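Local coordinates for protein beta-N-acetylhexosaminidase (Streptomyces plicatus, PDB 1JAK) that probably hydrolyses terminal N-acetylhexosamine residues from glycoconjugates by substrate-assisted catalysis, as a family 20 glycoside hydrolase, at residues Ala65-Pro70 / Thr125-Leu130; Thr72-Pro77 / Gly142-Ala147; Ala133-Ser138 / Ala493-Ala498. All blocks are in the same frame, centred on the assembly; numbering follows the deposited sequence.

Contact 1: residues Ala65-Pro70 / Thr125-Leu130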
loop_
_atom_site.group_PDB
_atom_site.type_symbol
_atom_site.label_atom_id
_atom_site.label_comp_id
_atom_site.label_asym_id
_atom_site.label_seq_id
_atom_site.Cartn_x
_atom_site.Cartn_y
_atom_site.Cartn_z
ATOM N N ALA A 65 -9.171 -13.383 -16.052
ATOM C CA ALA A 65 -8.796 -14.012 -17.314
ATOM C C ALA A 65 -7.406 -13.546 -17.739
ATOM O O ALA A 65 -6.572 -14.354 -18.153
ATOM C CB ALA A 65 -9.818 -13.677 -18.395
ATOM N N ASP A 66 -7.162 -12.241 -17.636
ATOM C CA ASP A 66 -5.863 -11.684 -18.004
ATOM C C ASP A 66 -4.727 -12.278 -17.168
ATOM O O ASP A 66 -3.618 -12.468 -17.667
ATOM C CB ASP A 66 -5.859 -10.157 -17.857
ATOM C CG ASP A 66 -6.653 -9.460 -18.950
ATOM O OD1 ASP A 66 -6.954 -10.103 -19.978
ATOM O OD2 ASP A 66 -6.965 -8.259 -18.787
ATOM N N LEU A 67 -4.996 -12.563 -15.898
ATOM C CA LEU A 67 -3.976 -13.144 -15.030
ATOM C C LEU A 67 -3.667 -14.591 -15.391
ATOM O O LEU A 67 -2.530 -15.040 -15.254
ATOM C CB LEU A 67 -4.420 -13.118 -13.562
ATOM C CG LEU A 67 -4.449 -11.813 -12.771
ATOM C CD1 LEU A 67 -5.011 -12.090 -11.384
ATOM C CD2 LEU A 67 -3.046 -11.234 -12.672
ATOM N N LEU A 68 -4.678 -15.316 -15.859
ATOM C CA LEU A 68 -4.511 -16.732 -16.172
ATOM C C LEU A 68 -4.158 -17.115 -17.607
ATOM O O LEU A 68 -3.501 -18.133 -17.832
ATOM C CB LEU A 68 -5.780 -17.493 -15.773
ATOM C CG LEU A 68 -6.248 -17.375 -14.320
ATOM C CD1 LEU A 68 -7.498 -18.223 -14.116
ATOM C CD2 LEU A 68 -5.140 -17.826 -13.388
ATOM N N ARG A 69 -4.585 -16.313 -18.573
ATOM C CA ARG A 69 -4.339 -16.636 -19.976
ATOM C C ARG A 69 -2.898 -16.928 -20.405
ATOM O O ARG A 69 -2.654 -17.910 -21.107
ATOM C CB ARG A 69 -4.955 -15.553 -20.871
ATOM C CG ARG A 69 -6.485 -15.657 -20.951
ATOM C CD ARG A 69 -7.126 -14.461 -21.648
ATOM N NE ARG A 69 -8.587 -14.542 -21.605
ATOM C CZ ARG A 69 -9.401 -13.500 -21.746
ATOM N NH1 ARG A 69 -8.896 -12.289 -21.937
ATOM N NH2 ARG A 69 -10.720 -13.666 -21.693
ATOM N N PRO A 70 -1.927 -16.100 -19.988
ATOM C CA PRO A 70 -0.534 -16.346 -20.384
ATOM C C PRO A 70 0.037 -17.712 -19.993
ATOM O O PRO A 70 0.554 -18.443 -20.843
ATOM C CB PRO A 70 0.219 -15.199 -19.719
ATOM C CG PRO A 70 -0.805 -14.095 -19.698
ATOM C CD PRO A 70 -2.040 -14.828 -19.252
ATOM N N THR A 125 -6.849 -14.689 -3.653
ATOM C CA THR A 125 -6.675 -15.940 -2.933
ATOM C C THR A 125 -6.534 -17.071 -3.949
ATOM O O THR A 125 -5.670 -17.940 -3.815
ATOM C CB THR A 125 -7.876 -16.212 -2.014
ATOM O OG1 THR A 125 -7.844 -15.281 -0.927
ATOM C CG2 THR A 125 -7.837 -17.639 -1.469
ATOM N N LEU A 126 -7.379 -17.042 -4.975
ATOM C CA LEU A 126 -7.348 -18.068 -6.010
ATOM C C LEU A 126 -5.981 -18.192 -6.679
ATOM O O LEU A 126 -5.502 -19.301 -6.922
ATOM C CB LEU A 126 -8.416 -17.779 -7.071
ATOM C CG LEU A 126 -8.476 -18.738 -8.265
ATOM C CD1 LEU A 126 -8.743 -20.166 -7.780
ATOM C CD2 LEU A 126 -9.577 -18.287 -9.217
ATOM N N ARG A 127 -5.340 -17.062 -6.969
ATOM C CA ARG A 127 -4.041 -17.116 -7.630
ATOM C C ARG A 127 -2.960 -17.741 -6.750
ATOM O O ARG A 127 -1.916 -18.156 -7.248
ATOM C CB ARG A 127 -3.617 -15.720 -8.113
ATOM C CG ARG A 127 -3.424 -14.689 -7.028
ATOM C CD ARG A 127 -3.374 -13.271 -7.608
ATOM N NE ARG A 127 -2.261 -13.060 -8.536
ATOM C CZ ARG A 127 -1.836 -11.861 -8.925
ATOM N NH1 ARG A 127 -2.432 -10.766 -8.468
ATOM N NH2 ARG A 127 -0.809 -11.751 -9.761
ATOM N N GLN A 128 -3.210 -17.815 -5.444
ATOM C CA GLN A 128 -2.251 -18.433 -4.538
ATOM C C GLN A 128 -2.550 -19.925 -4.371
ATOM O O GLN A 128 -1.669 -20.706 -4.012
ATOM C CB GLN A 128 -2.254 -17.724 -3.178
ATOM C CG GLN A 128 -1.486 -16.404 -3.199
ATOM C CD GLN A 128 -1.340 -15.783 -1.819
ATOM O OE1 GLN A 128 -1.068 -16.478 -0.842
ATOM N NE2 GLN A 128 -1.499 -14.465 -1.740
ATOM N N LEU A 129 -3.792 -20.318 -4.643
ATOM C CA LEU A 129 -4.177 -21.725 -4.549
ATOM C C LEU A 129 -3.651 -22.453 -5.786
ATOM O O LEU A 129 -3.314 -23.634 -5.732
ATOM C CB LEU A 129 -5.700 -21.860 -4.449
ATOM C CG LEU A 129 -6.303 -21.276 -3.165
ATOM C CD1 LEU A 129 -7.818 -21.351 -3.218
ATOM C CD2 LEU A 129 -5.766 -22.041 -1.957
ATOM N N LEU A 130 -3.578 -21.734 -6.903
ATOM C CA LEU A 130 -3.048 -22.304 -8.136
ATOM C C LEU A 130 -1.535 -22.433 -7.954
ATOM O O LEU A 130 -0.958 -21.786 -7.076
ATOM C CB LEU A 130 -3.373 -21.387 -9.320
ATOM C CG LEU A 130 -4.839 -21.411 -9.762
ATOM C CD1 LEU A 130 -5.125 -20.257 -10.711
ATOM C CD2 LEU A 130 -5.135 -22.747 -10.435
#
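Leu67 lays its two methyl groups against the guanidinium of Arg127, while next to it in the chain Leu68 meets Leu130 methyl to methyl. CD2 of Leu67 lies over one face of the flat group, 3.7 Å from Arg127 NH2 and shifted from the centre toward the rim. The other methyl, CD1, sits 4.0 Å from Arg127 CZ, so the leucine fork spreads across the planar group, the two side chains running roughly at a right angle. This is apolar contact with a delocalised cation; no hydrogen bond joins the two segments. In the second pair, Leu68 CD2 comes to 3.6 Å from Leu130 CD1, again with the chains crossing nearly perpendicular. The backbones stay well apart, CA of Leu67 being 8.4 Å from CA of Arg127, and side chains alone bridge the gap.

In Arg127, CG lies between the backbone N and the carbonyl carbon (chi1 63°), and a bend at chi3 (-62°) turns the head group toward Leu67. Its NH1 is held by Gln124 one turn earlier, whereas NH2 lies close to the like-charged Arg185. On the partner helix, Arg69 pairs with Asp66 (NH1 to OD1 3.5 Å), and its NE and NH2 bond to the carbonyls of Arg75 and Leu76, tying the helix to the loop that follows.

Helix 55-72 thus packs beside the end of helix 116-129 in the family 20 domain 2; Leu68 also touches Leu76 and Val134, while Leu126, Leu129 and Leu130 rest on Val146 of strand 145-153.

Contact 2: residues Thr72-Pro77 / Gly142-Ala147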
loop_
_atom_site.group_PDB
_atom_site.type_symbol
_atom_site.label_atom_id
_atom_site.label_comp_id
_atom_site.label_asym_id
_atom_site.label_seq_id
_atom_site.Cartn_x
_atom_site.Cartn_y
_atom_site.Cartn_z
ATOM N N THR A 72 -1.650 -20.404 -18.744
ATOM C CA THR A 72 -2.490 -21.531 -19.134
ATOM C C THR A 72 -2.551 -21.652 -20.647
ATOM O O THR A 72 -2.584 -22.758 -21.187
ATOM C CB THR A 72 -3.942 -21.377 -18.638
ATOM O OG1 THR A 72 -4.527 -20.210 -19.234
ATOM C CG2 THR A 72 -3.985 -21.262 -17.118
ATOM N N GLY A 73 -2.565 -20.506 -21.318
ATOM C CA GLY A 73 -2.660 -20.489 -22.765
ATOM C C GLY A 73 -4.112 -20.660 -23.180
ATOM O O GLY A 73 -4.429 -20.639 -24.373
ATOM N N TYR A 74 -4.991 -20.824 -22.191
ATOM C CA TYR A 74 -6.425 -21.014 -22.425
ATOM C C TYR A 74 -7.156 -19.739 -22.835
ATOM O O TYR A 74 -6.754 -18.634 -22.477
ATOM C CB TYR A 74 -7.121 -21.556 -21.170
ATOM C CG TYR A 74 -6.605 -22.870 -20.623
ATOM C CD1 TYR A 74 -5.888 -23.765 -21.421
ATOM C CD2 TYR A 74 -6.884 -23.242 -19.309
ATOM C CE1 TYR A 74 -5.467 -24.997 -20.919
ATOM C CE2 TYR A 74 -6.471 -24.467 -18.800
ATOM C CZ TYR A 74 -5.765 -25.341 -19.607
ATOM O OH TYR A 74 -5.370 -26.554 -19.097
ATOM N N ARG A 75 -8.259 -19.910 -23.560
ATOM C CA ARG A 75 -9.067 -18.783 -24.015
ATOM C C ARG A 75 -9.692 -18.064 -22.820
ATOM O O ARG A 75 -9.653 -16.836 -22.734
ATOM C CB ARG A 75 -10.176 -19.274 -24.946
ATOM C CG ARG A 75 -11.024 -18.156 -25.529
ATOM C CD ARG A 75 -12.281 -18.700 -26.191
ATOM N NE ARG A 75 -13.134 -17.620 -26.680
ATOM C CZ ARG A 75 -14.411 -17.766 -27.016
ATOM N NH1 ARG A 75 -14.997 -18.952 -26.917
ATOM N NH2 ARG A 75 -15.107 -16.721 -27.446
ATOM N N LEU A 76 -10.275 -18.840 -21.912
ATOM C CA LEU A 76 -10.908 -18.304 -20.709
ATOM C C LEU A 76 -11.861 -17.151 -20.999
ATOM O O LEU A 76 -11.669 -16.033 -20.520
ATOM C CB LEU A 76 -9.837 -17.848 -19.716
ATOM C CG LEU A 76 -8.985 -18.974 -19.125
ATOM C CD1 LEU A 76 -7.777 -18.386 -18.417
ATOM C CD2 LEU A 76 -9.827 -19.804 -18.170
ATOM N N PRO A 77 -12.915 -17.409 -21.785
ATOM C CA PRO A 77 -13.871 -16.348 -22.106
ATOM C C PRO A 77 -14.656 -15.918 -20.870
ATOM O O PRO A 77 -14.936 -16.733 -19.991
ATOM C CB PRO A 77 -14.762 -17.004 -23.155
ATOM C CG PRO A 77 -14.805 -18.427 -22.692
ATOM C CD PRO A 77 -13.358 -18.704 -22.335
ATOM N N GLY A 142 0.812 -27.106 -16.347
ATOM C CA GLY A 142 -0.024 -27.112 -15.163
ATOM C C GLY A 142 0.518 -28.211 -14.266
ATOM O O GLY A 142 1.736 -28.371 -14.191
ATOM N N PRO A 143 -0.336 -29.001 -13.593
ATOM C CA PRO A 143 -1.805 -28.973 -13.584
ATOM C C PRO A 143 -2.338 -27.731 -12.875
ATOM O O PRO A 143 -1.732 -27.256 -11.914
ATOM C CB PRO A 143 -2.177 -30.246 -12.818
ATOM C CG PRO A 143 -0.953 -31.107 -12.914
ATOM C CD PRO A 143 0.158 -30.120 -12.775
ATOM N N TRP A 144 -3.474 -27.222 -13.338
ATOM C CA TRP A 144 -4.080 -26.035 -12.740
ATOM C C TRP A 144 -5.073 -26.455 -11.666
ATOM O O TRP A 144 -6.284 -26.291 -11.812
ATOM C CB TRP A 144 -4.760 -25.204 -13.831
ATOM C CG TRP A 144 -3.812 -24.886 -14.945
ATOM C CD1 TRP A 144 -3.896 -25.304 -16.245
ATOM C CD2 TRP A 144 -2.596 -24.137 -14.842
ATOM N NE1 TRP A 144 -2.801 -24.864 -16.955
ATOM C CE2 TRP A 144 -1.989 -24.145 -16.117
ATOM C CE3 TRP A 144 -1.957 -23.460 -13.791
ATOM C CZ2 TRP A 144 -0.774 -23.503 -16.373
ATOM C CZ3 TRP A 144 -0.748 -22.822 -14.045
ATOM C CH2 TRP A 144 -0.169 -22.847 -15.328
ATOM N N LEU A 145 -4.534 -26.992 -10.576
ATOM C CA LEU A 145 -5.329 -27.484 -9.461
ATOM C C LEU A 145 -5.629 -26.448 -8.385
ATOM O O LEU A 145 -4.796 -25.598 -8.071
ATOM C CB LEU A 145 -4.611 -28.671 -8.815
ATOM C CG LEU A 145 -4.379 -29.890 -9.708
ATOM C CD1 LEU A 145 -3.402 -30.847 -9.038
ATOM C CD2 LEU A 145 -5.708 -30.569 -9.982
ATOM N N VAL A 146 -6.830 -26.542 -7.826
ATOM C CA VAL A 146 -7.278 -25.657 -6.757
ATOM C C VAL A 146 -7.851 -26.545 -5.656
ATOM O O VAL A 146 -8.889 -27.181 -5.841
ATOM C CB VAL A 146 -8.380 -24.693 -7.239
ATOM C CG1 VAL A 146 -8.794 -23.765 -6.100
ATOM C CG2 VAL A 146 -7.881 -23.889 -8.432
ATOM N N ALA A 147 -7.165 -26.591 -4.519
ATOM C CA ALA A 147 -7.595 -27.411 -3.390
ATOM C C ALA A 147 -9.101 -27.328 -3.148
ATOM O O ALA A 147 -9.706 -26.261 -3.267
ATOM C CB ALA A 147 -6.839 -26.997 -2.131
HETATM O O HOH W 1 -1.953 -25.172 -19.763
#
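Thr72 ends helix 55-72 in an ST turn, and Trp144, its partner across the contact, is the centre of an inverse gamma turn closed by a weak bond from Leu145 N to Pro143 O. The pair belongs to the alpha/beta family 20 domain 2, where the loop leaving the helix meets the approach to strand 145-153. In the ST turn, Tyr74 N donates to Thr72 OG1 (3.1 Å), and the same oxygen bonds to Leu68 O, one turn back in the helix. Gly73 between them has positive phi and swings the chain out of the helix.

With its hydroxyl engaged in this way (chi1 62°), Thr72 turns its methyl to the indole. CG2 stands over the five-membered ring of Trp144, 3.8 Å from its centroid and 15° off the normal, a CH-pi contact. CA of Gly142 covers the opposite face, so the indole is clamped between a methyl and a backbone carbon. Tyr74 comes from another direction: its OH lies in the indole plane at the edge, 3.4 Å from Trp144 CD1, and the two rings are tilted steeply to each other, with planes at 82°. The cis peptide before Pro143 shapes the backbone just ahead of Trp144, which also touches Ala71 of the helix. Replacing the indole with an alanine would probably leave Thr72 CG2 and Tyr74 without their aromatic partner, the water without its N-H donor, and a gap between the helix end and 142-147.

The indole N-H is not left bare: Trp144 NE1 donates to a water at 2.9 Å, in the plane of the ring, and that water in turn donates to Thr72 O.

Contact 3: residues Ala133-Ser138 / Ala493-Ala498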
loop_
_atom_site.group_PDB
_atom_site.type_symbol
_atom_site.label_atom_id
_atom_site.label_comp_id
_atom_site.label_asym_id
_atom_site.label_seq_id
_atom_site.Cartn_x
_atom_site.Cartn_y
_atom_site.Cartn_z
ATOM N N ALA A 133 3.493 -22.034 -11.433
ATOM C CA ALA A 133 3.541 -21.931 -12.887
ATOM C C ALA A 133 2.570 -20.880 -13.419
ATOM O O ALA A 133 2.737 -20.378 -14.530
ATOM C CB ALA A 133 3.230 -23.291 -13.514
ATOM N N VAL A 134 1.563 -20.543 -12.621
ATOM C CA VAL A 134 0.566 -19.557 -13.029
ATOM C C VAL A 134 1.190 -18.177 -13.271
ATOM O O VAL A 134 0.603 -17.328 -13.949
ATOM C CB VAL A 134 -0.563 -19.448 -11.965
ATOM C CG1 VAL A 134 -0.064 -18.701 -10.735
ATOM C CG2 VAL A 134 -1.789 -18.763 -12.560
ATOM N N GLU A 135 2.391 -17.969 -12.734
ATOM C CA GLU A 135 3.098 -16.697 -12.874
ATOM C C GLU A 135 3.855 -16.549 -14.196
ATOM O O GLU A 135 4.285 -15.450 -14.545
ATOM C CB GLU A 135 4.102 -16.520 -11.730
ATOM C CG GLU A 135 3.511 -16.488 -10.325
ATOM C CD GLU A 135 2.605 -15.294 -10.083
ATOM O OE1 GLU A 135 2.742 -14.272 -10.792
ATOM O OE2 GLU A 135 1.762 -15.374 -9.169
ATOM N N LYS A 136 4.026 -17.650 -14.922
ATOM C CA LYS A 136 4.758 -17.627 -16.190
ATOM C C LYS A 136 4.020 -16.899 -17.314
ATOM O O LYS A 136 2.798 -16.762 -17.284
ATOM C CB LYS A 136 5.074 -19.057 -16.635
ATOM C CG LYS A 136 5.854 -19.867 -15.607
ATOM C CD LYS A 136 7.257 -19.318 -15.389
ATOM C CE LYS A 136 8.100 -19.434 -16.652
ATOM N NZ LYS A 136 9.510 -19.014 -16.427
ATOM N N ASP A 137 4.775 -16.446 -18.312
ATOM C CA ASP A 137 4.202 -15.730 -19.449
ATOM C C ASP A 137 3.920 -16.625 -20.655
ATOM O O ASP A 137 3.283 -16.197 -21.619
ATOM C CB ASP A 137 5.125 -14.584 -19.870
ATOM C CG ASP A 137 6.531 -15.053 -20.188
ATOM O OD1 ASP A 137 6.678 -16.015 -20.971
ATOM O OD2 ASP A 137 7.491 -14.455 -19.657
ATOM N N SER A 138 4.398 -17.863 -20.609
ATOM C CA SER A 138 4.172 -18.801 -21.704
ATOM C C SER A 138 3.376 -19.994 -21.192
ATOM O O SER A 138 3.436 -20.327 -20.007
ATOM C CB SER A 138 5.508 -19.267 -22.292
ATOM O OG SER A 138 6.296 -19.929 -21.319
ATOM N N ALA A 493 8.131 -18.456 -2.379
ATOM C CA ALA A 493 9.375 -18.477 -3.151
ATOM C C ALA A 493 9.243 -18.862 -4.627
ATOM O O ALA A 493 9.648 -18.102 -5.508
ATOM C CB ALA A 493 10.395 -19.384 -2.464
ATOM N N PRO A 494 8.676 -20.042 -4.921
ATOM C CA PRO A 494 8.541 -20.432 -6.329
ATOM C C PRO A 494 7.662 -19.498 -7.156
ATOM O O PRO A 494 7.870 -19.351 -8.360
ATOM C CB PRO A 494 7.988 -21.855 -6.241
ATOM C CG PRO A 494 7.217 -21.842 -4.960
ATOM C CD PRO A 494 8.131 -21.081 -4.032
ATOM N N TYR A 495 6.680 -18.871 -6.513
ATOM C CA TYR A 495 5.802 -17.939 -7.212
ATOM C C TYR A 495 6.580 -16.679 -7.585
ATOM O O TYR A 495 6.496 -16.192 -8.713
ATOM C CB TYR A 495 4.606 -17.553 -6.334
ATOM C CG TYR A 495 3.641 -18.686 -6.063
ATOM C CD1 TYR A 495 3.946 -19.679 -5.133
ATOM C CD2 TYR A 495 2.430 -18.774 -6.750
ATOM C CE1 TYR A 495 3.071 -20.735 -4.892
ATOM C CE2 TYR A 495 1.544 -19.825 -6.518
ATOM C CZ TYR A 495 1.874 -20.802 -5.587
ATOM O OH TYR A 495 1.012 -21.851 -5.355
ATOM N N TRP A 496 7.345 -16.152 -6.635
ATOM C CA TRP A 496 8.117 -14.948 -6.897
ATOM C C TRP A 496 9.192 -15.195 -7.948
ATOM O O TRP A 496 9.432 -14.350 -8.810
ATOM C CB TRP A 496 8.722 -14.417 -5.595
ATOM C CG TRP A 496 7.662 -13.972 -4.627
ATOM C CD1 TRP A 496 6.404 -13.528 -4.940
ATOM C CD2 TRP A 496 7.776 -13.873 -3.203
ATOM N NE1 TRP A 496 5.733 -13.160 -3.801
ATOM C CE2 TRP A 496 6.550 -13.360 -2.719
ATOM C CE3 TRP A 496 8.795 -14.168 -2.287
ATOM C CZ2 TRP A 496 6.316 -13.132 -1.359
ATOM C CZ3 TRP A 496 8.561 -13.942 -0.930
ATOM C CH2 TRP A 496 7.329 -13.428 -0.482
ATOM N N GLU A 497 9.828 -16.360 -7.884
ATOM C CA GLU A 497 10.857 -16.716 -8.856
ATOM C C GLU A 497 10.246 -16.766 -10.253
ATOM O O GLU A 497 10.797 -16.211 -11.203
ATOM C CB GLU A 497 11.465 -18.076 -8.502
ATOM C CG GLU A 497 12.384 -18.041 -7.289
ATOM C CD GLU A 497 12.784 -19.425 -6.819
ATOM O OE1 GLU A 497 12.770 -20.363 -7.644
ATOM O OE2 GLU A 497 13.127 -19.570 -5.627
ATOM N N ALA A 498 9.100 -17.427 -10.369
ATOM C CA ALA A 498 8.414 -17.548 -11.650
ATOM C C ALA A 498 7.925 -16.194 -12.161
ATOM O O ALA A 498 7.873 -15.961 -13.370
ATOM C CB ALA A 498 7.239 -18.515 -11.520
HETATM O O HOH W 2 7.136 -13.994 -15.348
HETATM O O HOH W 3 9.804 -16.654 -15.211
#
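Ala498 O accepts a hydrogen bond from each of two waters, which link this carbonyl in the helix 493-499 to the 133-138 loop. One water lies 2.8 Å from Ala498 O and accepts from Lys136 NZ, so the ammonium reaches the carbonyl through a relay. The other lies 2.9 Å from Ala498 O and donates weakly to Glu135 O. No direct hydrogen bond crosses between the segments.

Apart from the waters the segments touch mainly through carbon atoms. Ala498 CB meets Glu135 CB at 3.7 Å; the bend of Lys136 at chi2 (-66°) places its CD 4.0 Å from that same methyl, and the bend at chi3 turns the rest of the chain toward its water. Glu135 CG, anti to the carbonyl carbon, lies 3.4 Å from Tyr495 O; the bend at chi2 (-65°) then turns the carboxylate to the edge of the Tyr495 ring, where OE2 sits near its plane, 4.2 Å from CD2. Glu135 OE1 forms a salt bridge with Arg185, which also lies close to the like-charged Arg127, and the carboxylate probably eases that repulsion. Tyr495 itself is held at its far end, its OH bonding to Leu130 O.

A short 3-10 turn, continued by a loop of the family 20 domain 2, is thus seated against a helix near the C-terminus, a join within the multidomain family 20 hexosaminidase fold.

The three contacts cluster on one side of the chain, their centres about 8 Å (1 and 2), 11 Å (1 and 3) and 14 Å (2 and 3) apart. Contacts 1 and 2 lie wholly within the family 20 domain 2 and alternate along the chain: helix 55-72 and its following loop meet first helix 116-129, then the approach to strand 145-153. Contact 3 follows contact 1 in series and ties domain 2 to helix 493-499, from far along the sequence. Val134 touches Leu68 and Trp144, joining all three into one patch. None of the contact residues is among those of the inhibitor pocket.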